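Local coordinates for INRS (Synechocystis sp. pcc 6803, PDB 5FMN), which senses nickel and regulates transcription in response to it, probably as a DNA-binding repressor of the CsoR-like metal-sensor family, at the interface of chains A and B and the interface of chains A and C. Residues are numbered along the deposited sequence; one frame, centred on the assembly and turned at random. Chains: chain A/B/C, INRS.

Contact 1: the interface of chains A and B. Residues chain A 79, 100, 103, 107; chain B 72, 75, 79, 103, 106.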
ATOM      1  N   MET A  79       3.251   5.313  20.028  0.50 50.92           N
ATOM      2  CA  MET A  79       1.908   5.623  20.437  0.50 49.77           C
ATOM      3  C   MET A  79       1.664   5.323  21.908  0.50 54.66           C
ATOM      4  O   MET A  79       1.063   6.139  22.610  0.50 60.41           O
ATOM      5  CB  MET A  79       0.957   4.881  19.517  0.50 47.71           C
ATOM      6  CG  MET A  79       0.709   5.752  18.292  0.50 43.44           C
ATOM      7  SD  MET A  79       0.217   5.098  16.695  0.50 46.93           S
ATOM      8  CE  MET A  79      -0.718   6.478  16.049  0.50 38.31           C
ATOM      9  N   LYS A 100      -0.410  12.118  15.398  1.00 43.41           N
ATOM     10  CA  LYS A 100      -0.839  12.375  14.007  1.00 49.36           C
ATOM     11  C   LYS A 100       0.329  12.587  13.027  1.00 55.75           C
ATOM     12  O   LYS A 100       0.269  12.154  11.865  1.00 64.31           O
ATOM     13  CB  LYS A 100      -1.750  13.597  13.967  1.00 44.24           C
ATOM     14  CG  LYS A 100      -3.122  13.379  14.556  1.00 45.96           C
ATOM     15  CD  LYS A 100      -3.657  14.750  14.940  1.00 53.02           C
ATOM     16  CE  LYS A 100      -5.163  14.887  14.839  1.00 53.33           C
ATOM     17  NZ  LYS A 100      -5.529  16.321  14.675  1.00 52.28           N
ATOM     18  N   LEU A 103       1.758   9.123  12.291  1.00 55.01           N
ATOM     19  CA  LEU A 103       0.898   8.502  11.296  1.00 56.61           C
ATOM     20  C   LEU A 103       1.034   9.119   9.901  1.00 65.36           C
ATOM     21  O   LEU A 103       0.828   8.423   8.916  1.00 65.10           O
ATOM     22  CB  LEU A 103      -0.572   8.619  11.711  1.00 51.09           C
ATOM     23  CG  LEU A 103      -1.100   7.636  12.758  1.00 53.05           C
ATOM     24  CD1 LEU A 103      -2.566   7.932  13.046  1.00 54.15           C
ATOM     25  CD2 LEU A 103      -0.937   6.211  12.271  1.00 54.24           C
ATOM     26  N   LEU A 107       2.250   6.444   6.829  1.00 90.78           N
ATOM     27  CA  LEU A 107       1.529   6.225   5.579  1.00102.87           C
ATOM     28  C   LEU A 107       2.049   7.193   4.485  1.00114.53           C
ATOM     29  O   LEU A 107       2.936   6.850   3.692  1.00112.26           O
ATOM     30  CB  LEU A 107       0.017   6.371   5.816  1.00 99.94           C
ATOM     31  CG  LEU A 107      -0.522   5.949   7.200  1.00 93.88           C
ATOM     32  CD1 LEU A 107      -1.729   6.803   7.563  1.00 95.17           C
ATOM     33  CD2 LEU A 107      -0.859   4.464   7.286  1.00 80.57           C
ATOM     34  OXT LEU A 107       1.659   8.361   4.373  1.00108.83           O
TER
ATOM     35  N   ARG B  72      -8.733   8.536   7.251  1.00 36.76           N
ATOM     36  CA  ARG B  72      -7.782   9.195   8.119  1.00 40.13           C
ATOM     37  C   ARG B  72      -8.492  10.164   9.094  1.00 41.07           C
ATOM     38  O   ARG B  72      -8.176  10.195  10.268  1.00 41.44           O
ATOM     39  CB  ARG B  72      -6.707   9.880   7.271  1.00 40.04           C
ATOM     40  CG  ARG B  72      -5.580  10.529   8.029  1.00 43.61           C
ATOM     41  CD  ARG B  72      -4.938   9.633   9.077  1.00 50.93           C
ATOM     42  NE  ARG B  72      -4.391  10.472  10.143  1.00 56.22           N
ATOM     43  CZ  ARG B  72      -3.227  11.122  10.077  1.00 55.65           C
ATOM     44  NH1 ARG B  72      -2.415  10.955   9.044  1.00 49.75           N
ATOM     45  NH2 ARG B  72      -2.853  11.908  11.080  1.00 56.68           N
ATOM     46  N   LEU B  75     -10.230   8.043  11.845  1.00 39.22           N
ATOM     47  CA  LEU B  75      -9.190   7.605  12.733  1.00 41.48           C
ATOM     48  C   LEU B  75      -8.653   8.688  13.674  1.00 39.62           C
ATOM     49  O   LEU B  75      -8.415   8.420  14.851  1.00 38.74           O
ATOM     50  CB  LEU B  75      -8.048   7.003  11.923  1.00 44.41           C
ATOM     51  CG  LEU B  75      -6.877   6.430  12.718  1.00 49.33           C
ATOM     52  CD1 LEU B  75      -7.322   5.169  13.445  1.00 52.23           C
ATOM     53  CD2 LEU B  75      -5.696   6.145  11.800  1.00 55.08           C
ATOM     54  N   MET B  79      -8.715   8.420  17.716  1.00 37.84           N
ATOM     55  CA  MET B  79      -7.459   8.609  18.462  1.00 43.46           C
ATOM     56  C   MET B  79      -7.618   9.668  19.524  1.00 46.34           C
ATOM     57  O   MET B  79      -7.161   9.484  20.658  1.00 43.70           O
ATOM     58  CB  MET B  79      -6.305   9.057  17.551  1.00 43.76           C
ATOM     59  CG  MET B  79      -5.254   8.009  17.202  1.00 56.86           C
ATOM     60  SD  MET B  79      -3.739   8.689  16.459  1.00 54.52           S
ATOM     61  CE  MET B  79      -4.415   9.840  15.236  1.00 61.45           C
ATOM     62  N   LEU B 103      -6.407   0.955  14.268  1.00 42.76           N
ATOM     63  CA  LEU B 103      -5.259   0.874  13.342  1.00 45.36           C
ATOM     64  C   LEU B 103      -5.156  -0.437  12.596  1.00 43.70           C
ATOM     65  O   LEU B 103      -4.703  -0.477  11.465  1.00 51.63           O
ATOM     66  CB  LEU B 103      -3.933   1.056  14.091  1.00 46.63           C
ATOM     67  CG  LEU B 103      -3.512   2.454  14.472  1.00 47.08           C
ATOM     68  CD1 LEU B 103      -2.225   2.412  15.268  1.00 52.39           C
ATOM     69  CD2 LEU B 103      -3.327   3.274  13.208  1.00 56.52           C
ATOM     70  N   PHE B 106      -7.636  -0.068   9.854  1.00 83.65           N
ATOM     71  CA  PHE B 106      -7.205   1.022   8.972  1.00 83.58           C
ATOM     72  C   PHE B 106      -6.038   0.659   8.043  1.00 80.23           C
ATOM     73  O   PHE B 106      -5.933   1.224   6.970  1.00 80.07           O
ATOM     74  CB  PHE B 106      -6.804   2.238   9.818  1.00 79.93           C
ATOM     75  CG  PHE B 106      -6.445   3.445   9.015  1.00 89.27           C
ATOM     76  CD1 PHE B 106      -5.141   3.640   8.567  1.00101.63           C
ATOM     77  CD2 PHE B 106      -7.400   4.408   8.723  1.00 90.24           C
ATOM     78  CE1 PHE B 106      -4.804   4.764   7.826  1.00 97.12           C
ATOM     79  CE2 PHE B 106      -7.068   5.522   7.973  1.00 87.57           C
ATOM     80  CZ  PHE B 106      -5.774   5.703   7.520  1.00 90.01           C
TER

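Contact 2: the interface of chains A and C. Residues chain A 60, 64; chain C 64, 67-68, 71, 106.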
ATOM      1  N   VAL A  60      10.591 -11.734  -1.859  1.00 27.66           N
ATOM      2  CA  VAL A  60      10.573 -10.263  -1.703  1.00 29.33           C
ATOM      3  C   VAL A  60       9.295  -9.775  -1.003  1.00 31.83           C
ATOM      4  O   VAL A  60       9.376  -8.873  -0.180  1.00 29.82           O
ATOM      5  CB  VAL A  60      10.656  -9.575  -3.097  1.00 35.68           C
ATOM      6  CG1 VAL A  60      10.438  -8.075  -3.004  1.00 38.41           C
ATOM      7  CG2 VAL A  60      12.002  -9.865  -3.782  1.00 37.38           C
ATOM      8  N   ARG A  64       9.006  -7.793   2.472  1.00 31.59           N
ATOM      9  CA  ARG A  64       8.244  -6.555   2.615  1.00 36.07           C
ATOM     10  C   ARG A  64       7.200  -6.651   3.727  1.00 30.17           C
ATOM     11  O   ARG A  64       7.062  -5.759   4.548  1.00 31.91           O
ATOM     12  CB  ARG A  64       7.619  -6.177   1.306  1.00 34.00           C
ATOM     13  CG  ARG A  64       6.557  -5.126   1.452  1.00 49.11           C
ATOM     14  CD  ARG A  64       6.406  -4.404   0.122  1.00 49.57           C
ATOM     15  NE  ARG A  64       6.182  -5.389  -0.936  1.00 59.31           N
ATOM     16  CZ  ARG A  64       6.930  -5.550  -2.029  1.00 61.97           C
ATOM     17  NH1 ARG A  64       7.944  -4.735  -2.303  1.00 73.52           N
ATOM     18  NH2 ARG A  64       6.645  -6.543  -2.865  1.00 61.15           N
TER
ATOM     19  N   ARG C  64      12.271   0.091   2.706  1.00 37.22           N
ATOM     20  CA  ARG C  64      11.122  -0.362   1.967  1.00 42.90           C
ATOM     21  C   ARG C  64      11.098   0.239   0.544  1.00 42.98           C
ATOM     22  O   ARG C  64      10.841  -0.463  -0.435  1.00 40.30           O
ATOM     23  CB  ARG C  64       9.823  -0.042   2.726  1.00 53.65           C
ATOM     24  CG  ARG C  64       8.607  -0.209   1.847  1.00 60.40           C
ATOM     25  CD  ARG C  64       7.320  -0.750   2.428  1.00 70.95           C
ATOM     26  NE  ARG C  64       6.442  -0.871   1.262  1.00 78.43           N
ATOM     27  CZ  ARG C  64       5.251  -1.445   1.256  1.00 71.65           C
ATOM     28  NH1 ARG C  64       4.758  -2.017   2.349  1.00 68.69           N
ATOM     29  NH2 ARG C  64       4.564  -1.472   0.125  1.00 85.48           N
ATOM     30  N   LEU C  67      13.634  -1.598  -1.520  1.00 42.32           N
ATOM     31  CA  LEU C  67      13.104  -2.913  -1.849  1.00 42.92           C
ATOM     32  C   LEU C  67      12.128  -2.856  -3.019  1.00 39.34           C
ATOM     33  O   LEU C  67      12.169  -3.705  -3.898  1.00 36.35           O
ATOM     34  CB  LEU C  67      12.436  -3.515  -0.622  1.00 45.85           C
ATOM     35  CG  LEU C  67      12.051  -4.990  -0.669  1.00 51.73           C
ATOM     36  CD1 LEU C  67      13.271  -5.880  -0.880  1.00 48.89           C
ATOM     37  CD2 LEU C  67      11.329  -5.364   0.613  1.00 50.76           C
ATOM     38  N   ASP C  68      11.221  -1.878  -2.983  1.00 42.03           N
ATOM     39  CA  ASP C  68      10.228  -1.693  -4.021  1.00 40.18           C
ATOM     40  C   ASP C  68      10.904  -1.465  -5.366  1.00 38.99           C
ATOM     41  O   ASP C  68      10.508  -2.067  -6.342  1.00 42.04           O
ATOM     42  CB  ASP C  68       9.316  -0.506  -3.692  1.00 54.91           C
ATOM     43  CG  ASP C  68       8.299  -0.806  -2.578  1.00 59.97           C
ATOM     44  OD1 ASP C  68       8.105  -1.978  -2.206  1.00 64.33           O
ATOM     45  OD2 ASP C  68       7.665   0.158  -2.102  1.00 71.60           O
ATOM     46  N   ALA C  71      12.266  -4.711  -6.660  1.00 35.82           N
ATOM     47  CA  ALA C  71      11.168  -5.501  -7.151  1.00 38.38           C
ATOM     48  C   ALA C  71      10.769  -5.003  -8.517  1.00 35.66           C
ATOM     49  O   ALA C  71      10.595  -5.785  -9.446  1.00 32.94           O
ATOM     50  CB  ALA C  71       9.994  -5.444  -6.181  1.00 43.55           C
ATOM     51  N   PHE C 106       3.857  -9.476  -7.123  1.00 83.65           N
ATOM     52  CA  PHE C 106       4.393  -8.124  -6.939  1.00 83.58           C
ATOM     53  C   PHE C 106       3.459  -7.171  -6.179  1.00 80.23           C
ATOM     54  O   PHE C 106       3.939  -6.261  -5.528  1.00 80.07           O
ATOM     55  CB  PHE C 106       4.716  -7.511  -8.309  1.00 79.93           C
ATOM     56  CG  PHE C 106       5.367  -6.168  -8.236  1.00 89.27           C
ATOM     57  CD1 PHE C 106       4.599  -5.008  -8.175  1.00101.63           C
ATOM     58  CD2 PHE C 106       6.749  -6.053  -8.253  1.00 90.24           C
ATOM     59  CE1 PHE C 106       5.202  -3.760  -8.113  1.00 97.12           C
ATOM     60  CE2 PHE C 106       7.351  -4.809  -8.177  1.00 87.57           C
ATOM     61  CZ  PHE C 106       6.582  -3.661  -8.104  1.00 90.01           C
TER

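Contact 3: the interface of chains A and C. Residues chain A 71, 74; chain C 53, 56-57, 60.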
ATOM      1  N   ALA A  71       7.799  -1.998  11.200  1.00 34.59           N
ATOM      2  CA  ALA A  71       7.345  -0.598  11.220  1.00 37.42           C
ATOM      3  C   ALA A  71       6.136  -0.426  12.154  1.00 39.08           C
ATOM      4  O   ALA A  71       6.126   0.439  13.035  1.00 41.71           O
ATOM      5  CB  ALA A  71       7.005  -0.133   9.829  1.00 35.34           C
ATOM      6  N   ILE A  74       7.100  -0.512  15.863  1.00 40.10           N
ATOM      7  CA  ILE A  74       7.784   0.693  16.299  1.00 43.85           C
ATOM      8  C   ILE A  74       6.770   1.815  16.545  1.00 43.51           C
ATOM      9  O   ILE A  74       6.880   2.559  17.516  1.00 49.39           O
ATOM     10  CB  ILE A  74       8.827   1.161  15.274  1.00 46.59           C
ATOM     11  CG1 ILE A  74       9.979   0.170  15.202  1.00 45.20           C
ATOM     12  CG2 ILE A  74       9.353   2.553  15.640  1.00 48.55           C
ATOM     13  CD1 ILE A  74      10.795   0.249  13.928  1.00 49.02           C
TER
ATOM     14  N   CYS C  53      11.853   7.241  17.698  1.00 79.87           N
ATOM     15  CA  CYS C  53      11.019   6.405  16.834  1.00 77.86           C
ATOM     16  C   CYS C  53      10.845   6.970  15.402  1.00 74.39           C
ATOM     17  O   CYS C  53      10.976   6.217  14.439  1.00 64.30           O
ATOM     18  CB  CYS C  53       9.669   6.050  17.510  1.00 86.28           C
ATOM     19  SG  CYS C  53       9.798   4.818  18.872  1.00 80.44           S
ATOM     20  N   VAL C  56      13.931   6.285  13.298  1.00 59.52           N
ATOM     21  CA  VAL C  56      14.003   4.867  12.964  1.00 63.29           C
ATOM     22  C   VAL C  56      13.018   4.553  11.832  1.00 63.53           C
ATOM     23  O   VAL C  56      13.397   3.907  10.837  1.00 56.40           O
ATOM     24  CB  VAL C  56      13.755   3.959  14.193  1.00 63.29           C
ATOM     25  CG1 VAL C  56      13.674   2.488  13.783  1.00 57.87           C
ATOM     26  CG2 VAL C  56      14.862   4.132  15.220  1.00 56.77           C
ATOM     27  N   LEU C  57      11.795   5.076  11.941  1.00 52.98           N
ATOM     28  CA  LEU C  57      10.771   4.853  10.907  1.00 56.83           C
ATOM     29  C   LEU C  57      11.123   5.456   9.543  1.00 62.93           C
ATOM     30  O   LEU C  57      10.752   4.885   8.494  1.00 56.75           O
ATOM     31  CB  LEU C  57       9.393   5.357  11.361  1.00 53.91           C
ATOM     32  CG  LEU C  57       8.762   4.561  12.511  1.00 57.93           C
ATOM     33  CD1 LEU C  57       7.461   5.190  12.967  1.00 59.93           C
ATOM     34  CD2 LEU C  57       8.529   3.110  12.126  1.00 55.21           C
ATOM     35  N   VAL C  60      13.518   2.868   8.049  1.00 44.93           N
ATOM     36  CA  VAL C  60      12.678   1.745   7.614  1.00 44.93           C
ATOM     37  C   VAL C  60      11.928   2.026   6.306  1.00 46.20           C
ATOM     38  O   VAL C  60      11.852   1.152   5.439  1.00 41.45           O
ATOM     39  CB  VAL C  60      11.641   1.381   8.708  1.00 47.63           C
ATOM     40  CG1 VAL C  60      10.665   0.329   8.215  1.00 50.55           C
ATOM     41  CG2 VAL C  60      12.320   0.910   9.995  1.00 51.76           C
TER

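Contact 1: the interface of chains A and B
The backbone carbonyl of A:Lys100 receives a hydrogen bond from the guanidinium of B:Arg72, NH2 to O at 3.2 Å. Its geometry is bent: the angle at the hydrogen is 138°, the donor lies off the carbonyl plane, and the acceptor stands 29° out of the guanidinium plane. Apolar contacts accompany it. A:Leu103 CB lies over the rim of one guanidinium face, while A:Lys100 CB meets the group at its edge, in plane. B:Arg72 reaches this place with CG anti to the backbone N (chi1 -176°) and a bend at chi2.

Farther along, A:Leu103 and B:Met79 point at each other tip to tip, CD1 to the CE methyl at 3.4 Å. A:Leu103 CD1 also meets B:Leu75 CD2 at 3.8 Å. Its other branch, A:Leu103 CD2, meets B:Leu103 CD2 at 3.9 Å. The two methionines cross at about a right angle, A:Met79 CE against B:Met79 SD at 3.8 Å. At the C-terminal end, A:Leu107 presents CD1 to B:Phe106 CE1 at 3.7 Å, with CD2 at the ring edge in plane. B:Leu75 CD2 covers the centre of one ring face from within chain B.

Because the whole interface is two-fold symmetric, this patch recurs with chains exchanged. By packing helix 92-106 and the C-terminal residue of chain A against helices 53-89 and 92-106 of chain B, it probably joins two dimers into the tetramer.

Contact 2: the interface of chains A and C
C:Leu67 forms the apolar centre, its CD2 methyl set against A:Arg64 CB at 3.9 Å. Placing CG anti to the backbone N (chi1 -169°) directs its branches at chain A, where the side chain slides past A:Val60 in the opposite direction. A:Val60 CG1 also meets C:Ala71 CB, at 4.1 Å, and so extends the greasy strip.

Outward from this strip the two copies of Arg64 cross. The aliphatic part of A:Arg64 does the touching: its CD lies over the centre of the C:Arg64 guanidinium face, 3.4 Å from CZ. The two guanidinium planes are turned 49° apart, so the groups are not stacked on each other.

At the polar rim, the bend of A:Arg64 at chi3 (53°) brings NH1 to C:Asp68, giving a hydrogen-bonded salt bridge to OD1 of 2.8 Å. NH1 meets OD1 nearly along the C-O axis, although the oxygen lies well out of the guanidinium plane. The other carboxylate oxygen, OD2, faces C:Arg64 NE at 3.7 Å as a longer salt bridge within chain C. C:Asp68 reaches both arginines and would probably offset part of their positive charge.

Replacing A:Arg64 by an alanine removes the CD methylene over the C:Arg64 guanidinium and is likely to leave C:Asp68 OD1 without its cross-chain mate.

The principal partners belong to helix 53-89, whose copies run antiparallel, the site spanning the first half of each, beside helix 92-106 of chain C at poorly ordered C:Phe106.

Contact 3: the interface of chains A and C
A:Ile74 packs closely against C:Leu57 and C:Val56, whereas the A:Ala71 methyl and the C:Cys53 thiol meet their partners more loosely. In the tight part, A:Ile74 and C:Leu57 slide past each other in opposite directions, with CG2 resting on C:Leu57 CD2 at 3.7 Å. The isoleucine splits its branches between neighbours: CG1 lies anti to the carbonyl carbon (chi1 -68°) and carries CD1 to C:Val56 CG1, also at 3.7 Å, while CG2 takes the leucine. Relative to C:Val56 the side chain stands at about a right angle. The backbone of A:Ala71 joins this close packing, its O lying 3.7 Å from C:Leu57 CD2. Chain C hides 68 Å² of A:Ile74, much more surface than chain A hides on any of the partners here, which marks it as a knob entering the face of helix 53-89 of chain C.

Contacts lengthen on either side. The CB methyl of A:Ala71 lies 4.0 Å from C:Val60 CG1. Toward the start of the helix, C:Cys53 SG passes A:Ile74 CG2 at 4.0 Å. The spacing is that of van der Waals packing.

The patch fastens two antiparallel helices in the dimer. In CsoR-like sensors the cysteine at this helix start is a metal ligand at the dimer interface, so the packing is likely to set the position of C:Cys53 for nickel binding.

All three contacts draw on helix 53-89, with contact 1 built largely on helix 92-106. C-alpha centres are about 23 Å apart for contacts 1 and 2, 17 Å for contacts 2 and 3, and 15 Å for contacts 1 and 3. Contacts 2 and 3 belong to one antiparallel helix pair of chains A and C and share Val60 and Ala71, with chains exchanged; contact 1 joins chain A to chain B. Phe106 serves contact 1 and, poorly ordered in chain C, borders contact 2. The shared helix of this metal-sensing portion of a longer protein could couple nickel binding to tetramer geometry, though one structure does not show it.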